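Local coordinates for endo-beta-mannanase (Opitutaceae bacterium TAV5, PDB 7BOB), which probably hydrolyses beta-1,4-mannosidic bonds from the ends of mannan-derived chains, acting as a homotrimeric exo-beta-1,4-mannosidase of glycoside hydrolase family 5, at residues A[494-499]-A[536-541]; A[501-506]-A[577-582]; A[529-534]-A[581-586]. All coordinates share one frame; numbering follows the deposited sequence.

Interaction 1: A[494-499]-A[536-541]; sequences DYRAAT and EGSPLV
Arg-496 and Ser-538 mark the closest backbone approach of segments 494-499 and 536-541, yet their CA atoms stay 11.0 Å apart, so side chains alone bridge the gap. The long arginine does most of this. Its aliphatic chain bends at chi3 (-59°), which turns the guanidinium back over its own segment, where NE donates to Ala-497 O at 3.3 Å with an N-H...O angle of 157°. A weak bond from NH2 to Thr-499 OG1 helps hold this loop, where Ala-498 centres an inverse gamma turn. From the other side Glu-536 reaches over with OE1 at the guanidinium edge, in its plane, forming a long salt bridge of 3.8 Å to NH2; the carboxylate plane itself is turned 81° from the guanidinium. Ser-538 OG lies obliquely to the group, 3.8 Å from NH1, close but not bonded. An alanine at Arg-496 is likely to leave the Glu-536 carboxylate without its opposite charge and Ala-497 O without this donor. Strand 490-496 pairs antiparallel with 520-525 and meets the second subunit through Asp-494, whereas 539-546 runs within the mixed sheet between strands 529-533 and 549-554.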
loop_
_atom_site.group_PDB
_atom_site.type_symbol
_atom_site.label_atom_id
_atom_site.label_comp_id
_atom_site.label_asym_id
_atom_site.label_seq_id
_atom_site.Cartn_x
_atom_site.Cartn_y
_atom_site.Cartn_z
ATOM N N ASP A 494 24.516 -3.738 22.764
ATOM C CA ASP A 494 23.081 -3.962 22.876
ATOM C C ASP A 494 22.390 -3.014 21.914
ATOM O O ASP A 494 22.990 -2.045 21.439
ATOM C CB ASP A 494 22.569 -3.724 24.310
ATOM C CG ASP A 494 21.129 -4.207 24.523
ATOM O OD1 ASP A 494 20.584 -4.927 23.648
ATOM O OD2 ASP A 494 20.527 -3.862 25.564
ATOM N N TYR A 495 21.120 -3.302 21.643
ATOM C CA TYR A 495 20.251 -2.281 21.085
ATOM C C TYR A 495 19.894 -1.258 22.158
ATOM O O TYR A 495 20.077 -1.481 23.354
ATOM C CB TYR A 495 18.979 -2.906 20.536
ATOM C CG TYR A 495 19.253 -4.083 19.635
ATOM C CD1 TYR A 495 19.649 -3.897 18.309
ATOM C CD2 TYR A 495 19.143 -5.381 20.117
ATOM C CE1 TYR A 495 19.899 -4.981 17.492
ATOM C CE2 TYR A 495 19.399 -6.455 19.322
ATOM C CZ TYR A 495 19.767 -6.261 18.010
ATOM O OH TYR A 495 20.004 -7.368 17.226
ATOM N N ARG A 496 19.328 -0.139 21.718
ATOM C CA ARG A 496 18.741 0.835 22.629
ATOM C C ARG A 496 17.583 1.504 21.907
ATOM O O ARG A 496 17.415 1.342 20.699
ATOM C CB ARG A 496 19.776 1.867 23.076
ATOM C CG ARG A 496 20.567 2.433 21.901
ATOM C CD ARG A 496 21.054 3.836 22.215
ATOM N NE ARG A 496 19.909 4.694 22.494
ATOM C CZ ARG A 496 19.976 5.828 23.181
ATOM N NH1 ARG A 496 21.148 6.251 23.655
ATOM N NH2 ARG A 496 18.864 6.536 23.378
ATOM N N ALA A 497 16.804 2.292 22.643
ATOM C CA ALA A 497 15.618 2.915 22.054
ATOM C C ALA A 497 16.002 3.887 20.938
ATOM O O ALA A 497 16.972 4.649 21.052
ATOM C CB ALA A 497 14.814 3.647 23.133
ATOM N N ALA A 498 15.204 3.890 19.875
ATOM C CA ALA A 498 15.480 4.697 18.693
ATOM C C ALA A 498 14.985 6.125 18.864
ATOM O O ALA A 498 14.364 6.685 17.960
ATOM C CB ALA A 498 14.837 4.066 17.458
ATOM N N THR A 499 15.279 6.723 20.016
ATOM C CA THR A 499 14.906 8.097 20.299
ATOM C C THR A 499 15.951 9.049 19.732
ATOM O O THR A 499 17.097 8.655 19.502
ATOM C CB THR A 499 14.772 8.292 21.808
ATOM O OG1 THR A 499 16.009 7.932 22.445
ATOM C CG2 THR A 499 13.636 7.449 22.339
ATOM N N GLU A 536 23.303 13.198 25.918
ATOM C CA GLU A 536 23.260 12.315 27.074
ATOM C C GLU A 536 24.437 11.331 27.105
ATOM O O GLU A 536 24.266 10.176 27.516
ATOM C CB GLU A 536 21.923 11.573 27.127
ATOM C CG GLU A 536 21.658 10.609 25.983
ATOM C CD GLU A 536 20.492 9.672 26.271
ATOM O OE1 GLU A 536 19.515 9.650 25.482
ATOM O OE2 GLU A 536 20.553 8.957 27.298
ATOM N N GLY A 537 25.622 11.765 26.634
ATOM C CA GLY A 537 26.905 11.152 26.961
ATOM C C GLY A 537 27.366 9.981 26.104
ATOM O O GLY A 537 28.554 9.642 26.149
ATOM N N SER A 538 26.432 9.313 25.287
ATOM C CA SER A 538 26.784 8.065 24.612
ATOM C C SER A 538 27.427 8.308 23.234
ATOM O O SER A 538 27.211 9.355 22.606
ATOM C CB SER A 538 25.544 7.184 24.464
ATOM O OG SER A 538 24.642 7.717 23.512
ATOM N N PRO A 539 28.234 7.356 22.756
ATOM C CA PRO A 539 28.955 7.558 21.494
ATOM C C PRO A 539 28.004 7.705 20.316
ATOM O O PRO A 539 27.048 6.940 20.170
ATOM C CB PRO A 539 29.812 6.293 21.372
ATOM C CG PRO A 539 29.847 5.717 22.776
ATOM C CD PRO A 539 28.531 6.041 23.347
ATOM N N LEU A 540 28.284 8.705 19.465
ATOM C CA LEU A 540 27.511 8.991 18.262
ATOM C C LEU A 540 28.358 9.049 16.991
ATOM O O LEU A 540 27.899 8.586 15.944
ATOM C CB LEU A 540 26.731 10.302 18.442
ATOM C CG LEU A 540 25.841 10.650 17.251
ATOM C CD1 LEU A 540 24.852 9.512 16.973
ATOM C CD2 LEU A 540 25.114 11.974 17.462
ATOM N N VAL A 541 29.573 9.603 17.052
ATOM C CA VAL A 541 30.515 9.572 15.932
ATOM C C VAL A 541 31.815 8.928 16.402
ATOM O O VAL A 541 32.428 9.390 17.374
ATOM C CB VAL A 541 30.795 10.969 15.346
ATOM C CG1 VAL A 541 31.739 10.848 14.163
ATOM C CG2 VAL A 541 29.501 11.665 14.912
#

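Interaction 2: A[501-506]-A[577-582]; sequences AITATD and SAWYAA
Thr-505 and Trp-579 carry the main contact between strand 501-505 and helix 577-582, whose axes approach to 10.3 Å at an angle of 64°. The packing across it is apolar. Thr-505 CG2 lies 3.8 Å from Trp-579 CZ3 and 4.0 Å from Trp-579 CE3, meeting the benzene half of the indole obliquely. The same methyl lies 4.4 Å from Ala-582 CB, one helical turn further along, and so fits between the indole and the Ala-582 methyl. Thr-503, two residues back and therefore on the same side of the strand, brings its CG2 to 4.4 Å from Trp-579 CZ3. The indole extends to both threonines because its CG is anti to the backbone N (chi1 173°), carrying the ring out from the helix.

The polar ends of the threonines are occupied elsewhere: Thr-503 OG1 is hydrogen-bonded to Thr-533 O, and Thr-505 OG1 to Glu-507 N, weakly, and it is the methyls that face the helix. Aromatic contacts surround the indole as well, with Tyr-510 and Phe-512 packing edge-to-face against it.

Both of those rings belong to strand 508-512, the antiparallel partner of 501-505 in a two-stranded hairpin. Helix 569-583, the last of the chain, packs on this hairpin through Trp-579 and on helix 406-422 through Tyr-580, while Met-532 of strand 529-533 touches Thr-503, Thr-505 and Trp-579.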
loop_
_atom_site.group_PDB
_atom_site.type_symbol
_atom_site.label_atom_id
_atom_site.label_comp_id
_atom_site.label_asym_id
_atom_site.label_seq_id
_atom_site.Cartn_x
_atom_site.Cartn_y
_atom_site.Cartn_z
ATOM N N ALA A 501 18.880 11.574 18.720
ATOM C CA ALA A 501 20.204 11.870 19.235
ATOM C C ALA A 501 20.480 13.339 18.963
ATOM O O ALA A 501 20.361 13.793 17.818
ATOM C CB ALA A 501 21.265 10.974 18.604
ATOM N N ILE A 502 20.812 14.080 20.018
ATOM C CA ILE A 502 21.107 15.504 19.943
ATOM C C ILE A 502 22.594 15.681 20.205
ATOM O O ILE A 502 23.157 15.012 21.075
ATOM C CB ILE A 502 20.260 16.301 20.953
ATOM C CG1 ILE A 502 18.781 16.008 20.724
ATOM C CG2 ILE A 502 20.570 17.799 20.873
ATOM C CD1 ILE A 502 17.875 16.996 21.379
ATOM N N THR A 503 23.234 16.565 19.448
ATOM C CA THR A 503 24.688 16.633 19.457
ATOM C C THR A 503 25.128 18.020 18.991
ATOM O O THR A 503 24.306 18.909 18.745
ATOM C CB THR A 503 25.279 15.523 18.577
ATOM O OG1 THR A 503 26.692 15.431 18.802
ATOM C CG2 THR A 503 25.014 15.820 17.088
ATOM N N ALA A 504 26.444 18.198 18.861
ATOM C CA ALA A 504 26.999 19.465 18.391
ATOM C C ALA A 504 28.395 19.228 17.837
ATOM O O ALA A 504 29.227 18.617 18.514
ATOM C CB ALA A 504 27.064 20.502 19.522
ATOM N N THR A 505 28.646 19.704 16.615
ATOM C CA THR A 505 30.016 19.871 16.157
ATOM C C THR A 505 30.496 21.250 16.610
ATOM O O THR A 505 29.786 21.985 17.305
ATOM C CB THR A 505 30.148 19.716 14.636
ATOM O OG1 THR A 505 29.428 20.762 13.971
ATOM C CG2 THR A 505 29.645 18.354 14.152
ATOM N N ASP A 506 31.700 21.634 16.190
ATOM C CA ASP A 506 32.241 22.922 16.607
ATOM C C ASP A 506 31.531 24.108 15.963
ATOM O O ASP A 506 31.824 25.251 16.332
ATOM C CB ASP A 506 33.741 22.980 16.309
ATOM C CG ASP A 506 34.539 22.013 17.169
ATOM O OD1 ASP A 506 34.104 21.733 18.309
ATOM O OD2 ASP A 506 35.594 21.531 16.703
ATOM N N SER A 577 24.963 21.024 5.289
ATOM C CA SER A 577 26.149 20.934 4.458
ATOM C C SER A 577 27.415 21.079 5.307
ATOM O O SER A 577 28.402 20.367 5.104
ATOM C CB SER A 577 26.049 21.994 3.364
ATOM O OG SER A 577 27.279 22.237 2.738
ATOM N N ALA A 578 27.384 21.958 6.305
ATOM C CA ALA A 578 28.528 22.075 7.207
ATOM C C ALA A 578 28.822 20.760 7.928
ATOM O O ALA A 578 29.974 20.505 8.296
ATOM C CB ALA A 578 28.276 23.191 8.223
ATOM N N TRP A 579 27.802 19.912 8.117
ATOM C CA TRP A 579 28.012 18.608 8.746
ATOM C C TRP A 579 29.058 17.786 7.999
ATOM O O TRP A 579 29.972 17.220 8.615
ATOM C CB TRP A 579 26.697 17.826 8.819
ATOM C CG TRP A 579 26.911 16.427 9.315
ATOM C CD1 TRP A 579 27.154 15.315 8.561
ATOM C CD2 TRP A 579 26.939 15.993 10.693
ATOM N NE1 TRP A 579 27.311 14.215 9.378
ATOM C CE2 TRP A 579 27.191 14.607 10.689
ATOM C CE3 TRP A 579 26.790 16.651 11.921
ATOM C CZ2 TRP A 579 27.282 13.861 11.862
ATOM C CZ3 TRP A 579 26.880 15.910 13.091
ATOM C CH2 TRP A 579 27.129 14.532 13.051
ATOM N N TYR A 580 28.915 17.664 6.666
ATOM C CA TYR A 580 29.869 16.851 5.911
ATOM C C TYR A 580 31.277 17.426 6.002
ATOM O O TYR A 580 32.258 16.675 6.114
ATOM C CB TYR A 580 29.451 16.735 4.444
ATOM C CG TYR A 580 28.202 15.932 4.237
ATOM C CD1 TYR A 580 28.260 14.548 4.071
ATOM C CD2 TYR A 580 26.967 16.549 4.222
ATOM C CE1 TYR A 580 27.120 13.803 3.905
ATOM C CE2 TYR A 580 25.825 15.819 4.053
ATOM C CZ TYR A 580 25.909 14.449 3.890
ATOM O OH TYR A 580 24.761 13.742 3.723
ATOM N N ALA A 581 31.401 18.755 5.925
ATOM C CA ALA A 581 32.724 19.376 5.976
ATOM C C ALA A 581 33.435 19.042 7.286
ATOM O O ALA A 581 34.599 18.630 7.285
ATOM C CB ALA A 581 32.610 20.890 5.788
ATOM N N ALA A 582 32.729 19.164 8.412
ATOM C CA ALA A 582 33.355 18.896 9.706
ATOM C C ALA A 582 33.860 17.458 9.810
ATOM O O ALA A 582 34.925 17.203 10.389
ATOM C CB ALA A 582 32.373 19.198 10.832
#

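Interaction 3: A[529-534]-A[581-586]; sequences QILMTD and AALLTK
Leu-583 places one methyl, CD2, against two consecutive side chains of strand 529-533. Leu-583 CD2 lies 4.2 Å from Leu-531 CD2, a methyl-to-methyl contact, and 4.3 Å from Met-532 SD, where the methyl meets the thioether sulfur. The two approaches diverge by about 74° at the Leu-583 methyl, which therefore sits in the fork between the leucine and methionine side chains. Contact is by side chains alone: the nearest CA atoms, those of Leu-531 and Leu-583, are 9.5 Å apart. Met-532 runs out extended through CG to SD (chi2 166°), which brings the sulfur to the helix; the turn at chi3 then takes only CE aside, to the threonines of strand 501-505.

Neighbouring residues of a regular strand would send their side chains to opposite sides of the sheet. Here both point toward the helix, and the reason is a classic beta bulge: Leu-531, with near-helical backbone angles, and Met-532 together face Val-541 on the adjoining antiparallel strand 539-546. The strand lies at the edge of the seven-stranded mixed sheet of the C-terminal region, and the contact joins that edge to the end of the chain's final helix.

On the helix side, Leu-583 belongs to the last turn, and Leu-584 is the first residue to leave helical geometry; a weak bond from Leu-584 N to Ala-581 O, 3.4 Å, spans this turn. Beyond it the chain continues as a tail, where Thr-585 OG1 is hydrogen-bonded to Gln-469 OE1. Just past the C-terminal end of the strand, Asp-534 OD2 forms a salt bridge with Arg-520, and its OD1 accepts a hydrogen bond from Ser-538 N.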
loop_
_atom_site.group_PDB
_atom_site.type_symbol
_atom_site.label_atom_id
_atom_site.label_comp_id
_atom_site.label_asym_id
_atom_site.label_seq_id
_atom_site.Cartn_x
_atom_site.Cartn_y
_atom_site.Cartn_z
ATOM N N GLN A 529 38.154 5.662 18.468
ATOM C CA GLN A 529 38.010 6.787 19.376
ATOM C C GLN A 529 36.616 7.378 19.234
ATOM O O GLN A 529 36.017 7.353 18.154
ATOM C CB GLN A 529 39.048 7.876 19.079
ATOM C CG GLN A 529 40.539 7.460 19.182
ATOM C CD GLN A 529 41.043 6.617 17.994
ATOM O OE1 GLN A 529 41.154 5.390 18.100
ATOM N NE2 GLN A 529 41.363 7.279 16.867
ATOM N N ILE A 530 36.101 7.919 20.327
ATOM C CA ILE A 530 34.779 8.533 20.328
ATOM C C ILE A 530 34.955 10.000 19.950
ATOM O O ILE A 530 35.413 10.812 20.756
ATOM C CB ILE A 530 34.090 8.363 21.685
ATOM C CG1 ILE A 530 33.661 6.903 21.856
ATOM C CG2 ILE A 530 32.884 9.281 21.808
ATOM C CD1 ILE A 530 33.262 6.548 23.284
ATOM N N LEU A 531 34.598 10.342 18.717
ATOM C CA LEU A 531 34.801 11.709 18.256
ATOM C C LEU A 531 33.706 12.649 18.754
ATOM O O LEU A 531 33.986 13.819 19.048
ATOM C CB LEU A 531 34.891 11.728 16.733
ATOM C CG LEU A 531 35.454 12.956 16.022
ATOM C CD1 LEU A 531 36.974 12.982 16.061
ATOM C CD2 LEU A 531 34.963 12.973 14.565
ATOM N N MET A 532 32.472 12.164 18.873
ATOM C CA MET A 532 31.356 12.970 19.346
ATOM C C MET A 532 30.413 12.077 20.135
ATOM O O MET A 532 30.324 10.870 19.892
ATOM C CB MET A 532 30.579 13.632 18.198
ATOM C CG MET A 532 31.305 14.752 17.492
ATOM S SD MET A 532 30.522 15.198 15.921
ATOM C CE MET A 532 28.795 15.284 16.441
ATOM N N THR A 533 29.693 12.685 21.065
ATOM C CA THR A 533 28.686 12.000 21.851
ATOM C C THR A 533 27.368 12.707 21.617
ATOM O O THR A 533 27.339 13.860 21.184
ATOM C CB THR A 533 29.028 12.013 23.360
ATOM O OG1 THR A 533 29.387 13.347 23.758
ATOM C CG2 THR A 533 30.200 11.088 23.653
ATOM N N ASP A 534 26.269 12.020 21.899
ATOM C CA ASP A 534 25.021 12.760 21.968
ATOM C C ASP A 534 25.001 13.546 23.284
ATOM O O ASP A 534 25.951 13.500 24.077
ATOM C CB ASP A 534 23.818 11.827 21.805
ATOM C CG ASP A 534 23.730 10.793 22.899
ATOM O OD1 ASP A 534 24.716 10.662 23.653
ATOM O OD2 ASP A 534 22.681 10.112 23.004
ATOM N N ALA A 581 31.401 18.755 5.925
ATOM C CA ALA A 581 32.724 19.376 5.976
ATOM C C ALA A 581 33.435 19.042 7.286
ATOM O O ALA A 581 34.599 18.630 7.285
ATOM C CB ALA A 581 32.610 20.890 5.788
ATOM N N ALA A 582 32.729 19.164 8.412
ATOM C CA ALA A 582 33.355 18.896 9.706
ATOM C C ALA A 582 33.860 17.458 9.810
ATOM O O ALA A 582 34.925 17.203 10.389
ATOM C CB ALA A 582 32.373 19.198 10.832
ATOM N N LEU A 583 33.124 16.504 9.242
ATOM C CA LEU A 583 33.450 15.101 9.452
ATOM C C LEU A 583 34.391 14.527 8.411
ATOM O O LEU A 583 34.956 13.449 8.636
ATOM C CB LEU A 583 32.173 14.267 9.470
ATOM C CG LEU A 583 31.310 14.469 10.715
ATOM C CD1 LEU A 583 30.514 13.236 10.877
ATOM C CD2 LEU A 583 32.163 14.707 11.934
ATOM N N LEU A 584 34.542 15.197 7.273
ATOM C CA LEU A 584 35.439 14.719 6.235
ATOM C C LEU A 584 36.885 14.881 6.681
ATOM O O LEU A 584 37.270 15.940 7.186
ATOM C CB LEU A 584 35.191 15.485 4.940
ATOM C CG LEU A 584 34.010 14.929 4.141
ATOM C CD1 LEU A 584 33.712 15.801 2.926
ATOM C CD2 LEU A 584 34.288 13.492 3.742
ATOM N N THR A 585 37.681 13.829 6.499
ATOM C CA THR A 585 39.104 13.839 6.815
ATOM C C THR A 585 39.917 13.719 5.533
ATOM O O THR A 585 39.397 13.347 4.479
ATOM C CB THR A 585 39.479 12.693 7.770
ATOM O OG1 THR A 585 39.173 11.431 7.158
ATOM C CG2 THR A 585 38.734 12.822 9.096
ATOM N N LYS A 586 41.211 14.038 5.637
ATOM C CA LYS A 586 42.127 13.917 4.510
ATOM C C LYS A 586 43.458 13.331 4.967
ATOM O O LYS A 586 44.008 13.726 6.004
ATOM C CB LYS A 586 42.352 15.273 3.813
ATOM C CG LYS A 586 41.188 15.693 2.923
ATOM C CD LYS A 586 41.571 15.747 1.444
ATOM C CE LYS A 586 42.056 17.130 1.058
ATOM N NZ LYS A 586 42.778 17.090 -0.239
#

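How the interactions relate
Interaction 1 is a surface contact, whereas interactions 2 and 3 are partly buried, and their chemistry follows: charged and polar groups loosely matched in the first, methyls, an indole and a thioether in the other two. Interactions 2 and 3 share helix 569-583, with centres about 8 Å apart, and meet through Met-532, whose SD is 3.7 Å from Thr-505 CG2. Interaction 1 joins interaction 3 through the mixed sheet, since strands 529-533 and 539-546 are neighbours, with Val-541 O and Leu-531 N probably hydrogen-bonded at 2.7 Å. Leu-540 also packs on Thr-503, linking interaction 1 to interaction 2. Intersubunit contacts accompany interaction 1 alone.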